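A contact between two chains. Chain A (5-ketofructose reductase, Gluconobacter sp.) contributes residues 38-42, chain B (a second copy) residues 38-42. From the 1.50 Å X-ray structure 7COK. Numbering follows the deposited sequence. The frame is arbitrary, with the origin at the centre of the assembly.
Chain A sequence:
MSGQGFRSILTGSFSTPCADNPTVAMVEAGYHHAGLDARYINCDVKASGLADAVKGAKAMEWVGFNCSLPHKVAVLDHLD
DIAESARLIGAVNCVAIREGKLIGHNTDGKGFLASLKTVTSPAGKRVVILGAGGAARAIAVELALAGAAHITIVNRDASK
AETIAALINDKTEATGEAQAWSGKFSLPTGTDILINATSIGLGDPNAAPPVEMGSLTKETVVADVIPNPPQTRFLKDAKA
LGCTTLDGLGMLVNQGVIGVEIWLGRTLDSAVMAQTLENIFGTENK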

ATOM      1  N   ALA A  38       9.616  -4.372   1.625  1.00 14.58           N
ATOM      2  CA  ALA A  38       8.699  -4.243   0.488  1.00 12.73           C
ATOM      3  C   ALA A  38       7.334  -4.709   0.959  1.00 12.22           C
ATOM      4  O   ALA A  38       7.225  -5.529   1.877  1.00 11.95           O
ATOM      5  CB  ALA A  38       9.184  -5.061  -0.717  1.00 13.00           C
ATOM      6  N   ARG A  39       6.286  -4.160   0.336  1.00 11.59           N
ATOM      7  CA  ARG A  39       4.908  -4.488   0.677  1.00 11.51           C
ATOM      8  C   ARG A  39       4.149  -4.783  -0.601  1.00 10.74           C
ATOM      9  O   ARG A  39       4.460  -4.251  -1.645  1.00 11.06           O
ATOM     10  CB  ARG A  39       4.265  -3.304   1.382  1.00 11.78           C
ATOM     11  CG  ARG A  39       4.994  -2.868   2.650  1.00 12.85           C
ATOM     12  CD  ARG A  39       4.273  -1.737   3.341  1.00 14.07           C
ATOM     13  NE  ARG A  39       3.134  -2.282   4.069  1.00 15.62           N
ATOM     14  CZ  ARG A  39       2.363  -1.592   4.894  1.00 16.43           C
ATOM     15  NH1 ARG A  39       2.580  -0.298   5.104  1.00 17.53           N
ATOM     16  NH2 ARG A  39       1.370  -2.213   5.496  1.00 18.09           N
ATOM     17  N   TYR A  40       3.115  -5.613  -0.479  1.00 11.31           N
ATOM     18  CA  TYR A  40       2.201  -5.922  -1.567  1.00 11.52           C
ATOM     19  C   TYR A  40       0.830  -5.478  -1.114  1.00 11.26           C
ATOM     20  O   TYR A  40       0.272  -6.028  -0.151  1.00 12.40           O
ATOM     21  CB  TYR A  40       2.218  -7.419  -1.804  1.00 11.51           C
ATOM     22  CG  TYR A  40       1.475  -7.877  -3.057  1.00 11.94           C
ATOM     23  CD1 TYR A  40       0.089  -8.070  -3.041  1.00 12.29           C
ATOM     24  CD2 TYR A  40       2.159  -8.150  -4.234  1.00 13.04           C
ATOM     25  CE1 TYR A  40      -0.585  -8.527  -4.171  1.00 12.85           C
ATOM     26  CE2 TYR A  40       1.482  -8.597  -5.363  1.00 12.88           C
ATOM     27  CZ  TYR A  40       0.113  -8.794  -5.313  1.00 12.80           C
ATOM     28  OH  TYR A  40      -0.563  -9.257  -6.447  1.00 13.92           O
ATOM     29  N   ILE A  41       0.260  -4.511  -1.841  1.00 10.72           N
ATOM     30  CA  ILE A  41      -1.014  -3.911  -1.502  1.00 11.41           C
ATOM     31  C   ILE A  41      -2.139  -4.458  -2.397  1.00 10.57           C
ATOM     32  O   ILE A  41      -2.215  -4.131  -3.587  1.00 11.24           O
ATOM     33  CB  ILE A  41      -0.940  -2.353  -1.580  1.00 12.12           C
ATOM     34  CG1 ILE A  41       0.299  -1.783  -0.826  1.00 12.70           C
ATOM     35  CG2 ILE A  41      -2.243  -1.730  -1.113  1.00 13.55           C
ATOM     36  CD1 ILE A  41       0.509  -2.251   0.600  1.00 14.27           C
ATOM     37  N   ASN A  42      -3.011  -5.277  -1.804  1.00 10.94           N
ATOM     38  CA  ASN A  42      -4.102  -5.936  -2.520  1.00 11.20           C
ATOM     39  C   ASN A  42      -5.324  -5.019  -2.548  1.00 11.98           C
ATOM     40  O   ASN A  42      -5.995  -4.804  -1.523  1.00 12.32           O
ATOM     41  CB  ASN A  42      -4.430  -7.247  -1.795  1.00 11.77           C
ATOM     42  CG  ASN A  42      -5.455  -8.099  -2.534  1.00 12.64           C
ATOM     43  OD1 ASN A  42      -5.534  -8.065  -3.748  1.00 12.87           O
ATOM     44  ND2 ASN A  42      -6.212  -8.904  -1.786  1.00 12.02           N
TER
ATOM     45  N   ALA B  38      -6.087  -3.567   8.847  1.00 14.34           N
ATOM     46  CA  ALA B  38      -5.903  -2.277   8.188  1.00 13.52           C
ATOM     47  C   ALA B  38      -4.433  -2.052   7.988  1.00 12.25           C
ATOM     48  O   ALA B  38      -3.625  -2.584   8.713  1.00 13.13           O
ATOM     49  CB  ALA B  38      -6.506  -1.164   9.014  1.00 14.24           C
ATOM     50  N   ARG B  39      -4.097  -1.273   6.968  1.00 11.95           N
ATOM     51  CA  ARG B  39      -2.703  -0.970   6.639  1.00 11.82           C
ATOM     52  C   ARG B  39      -2.564   0.512   6.402  1.00 12.08           C
ATOM     53  O   ARG B  39      -3.504   1.142   5.925  1.00 12.17           O
ATOM     54  CB  ARG B  39      -2.306  -1.681   5.342  1.00 12.98           C
ATOM     55  CG  ARG B  39      -2.132  -3.156   5.555  1.00 13.76           C
ATOM     56  CD  ARG B  39      -1.971  -3.892   4.244  1.00 15.84           C
ATOM     57  NE  ARG B  39      -1.503  -5.231   4.553  1.00 18.25           N
ATOM     58  CZ  ARG B  39      -0.642  -5.917   3.816  1.00 18.70           C
ATOM     59  NH1 ARG B  39      -0.174  -5.403   2.671  1.00 18.43           N
ATOM     60  NH2 ARG B  39      -0.250  -7.118   4.241  1.00 19.46           N
ATOM     61  N   TYR B  40      -1.383   1.050   6.720  1.00 11.36           N
ATOM     62  CA  TYR B  40      -1.056   2.447   6.471  1.00 12.30           C
ATOM     63  C   TYR B  40       0.115   2.473   5.492  1.00 11.43           C
ATOM     64  O   TYR B  40       1.225   2.037   5.807  1.00 11.79           O
ATOM     65  CB  TYR B  40      -0.640   3.100   7.780  1.00 12.00           C
ATOM     66  CG  TYR B  40      -0.407   4.603   7.724  1.00 12.89           C
ATOM     67  CD1 TYR B  40       0.791   5.138   7.242  1.00 12.86           C
ATOM     68  CD2 TYR B  40      -1.390   5.481   8.203  1.00 13.11           C
ATOM     69  CE1 TYR B  40       0.986   6.523   7.222  1.00 13.59           C
ATOM     70  CE2 TYR B  40      -1.208   6.864   8.190  1.00 14.07           C
ATOM     71  CZ  TYR B  40      -0.023   7.370   7.702  1.00 12.87           C
ATOM     72  OH  TYR B  40       0.123   8.733   7.697  1.00 15.57           O
ATOM     73  N   ILE B  41      -0.159   3.014   4.319  1.00 11.86           N
ATOM     74  CA  ILE B  41       0.811   3.044   3.221  1.00 12.33           C
ATOM     75  C   ILE B  41       1.543   4.400   3.121  1.00 11.85           C
ATOM     76  O   ILE B  41       0.944   5.417   2.743  1.00 11.82           O
ATOM     77  CB  ILE B  41       0.107   2.718   1.883  1.00 12.74           C
ATOM     78  CG1 ILE B  41      -0.790   1.469   1.988  1.00 13.45           C
ATOM     79  CG2 ILE B  41       1.150   2.587   0.782  1.00 12.06           C
ATOM     80  CD1 ILE B  41      -0.158   0.245   2.622  1.00 15.42           C
ATOM     81  N   ASN B  42       2.830   4.402   3.449  1.00 12.14           N
ATOM     82  CA  ASN B  42       3.638   5.628   3.432  1.00 12.09           C
ATOM     83  C   ASN B  42       4.232   5.879   2.027  1.00 12.57           C
ATOM     84  O   ASN B  42       5.178   5.215   1.628  1.00 13.50           O
ATOM     85  CB  ASN B  42       4.735   5.523   4.511  1.00 12.76           C
ATOM     86  CG  ASN B  42       5.493   6.832   4.711  1.00 13.45           C
ATOM     87  OD1 ASN B  42       4.945   7.900   4.508  1.00 14.62           O
ATOM     88  ND2 ASN B  42       6.758   6.742   5.133  1.00 14.16           N
TER
HETATM   89  O   HOH W   1       4.298   1.881   3.847  1.00 14.62           O

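This contact joins the same strand from two copies of one protein through side chains rather than strand pairing: each arginine reaches across to a backbone carbonyl of the partner, around a small isoleucine centre. The strand axes come no closer than 9.9 Å, and the nearest alpha carbons, CA of Ile A41 and CA of Ile B41, stand 8.6 Å apart, too far for main-chain hydrogen bonds between the strands. Long side chains fill the gap. Arg A39, its CA-to-CB bond directed toward the other strand, donates from NH1 to O of Tyr B40 at 2.8 Å; the reciprocal bond, from NH1 of Arg B39 to O of Tyr A40 at 2.9 Å, is weak, with an N-H...O angle of 121°.

Repetition of a contact need not mean exact symmetry. Chi3 is p in Arg A39 but t in Arg B39, and NH2 of Arg A39 lies over one face of the Arg B39 guanidinium, 4.3 Å from NE of Arg B39, so like charges sit close together. A water accepts from NH1 of Arg A39 (3.0 Å) and from N of Asn B42 (2.9 Å), bridging the chains. The isoleucines match more closely: both are m,m, and their CD1 atoms, Ile A41 to Ile B41, meet at 3.3 Å, a tight apolar contact.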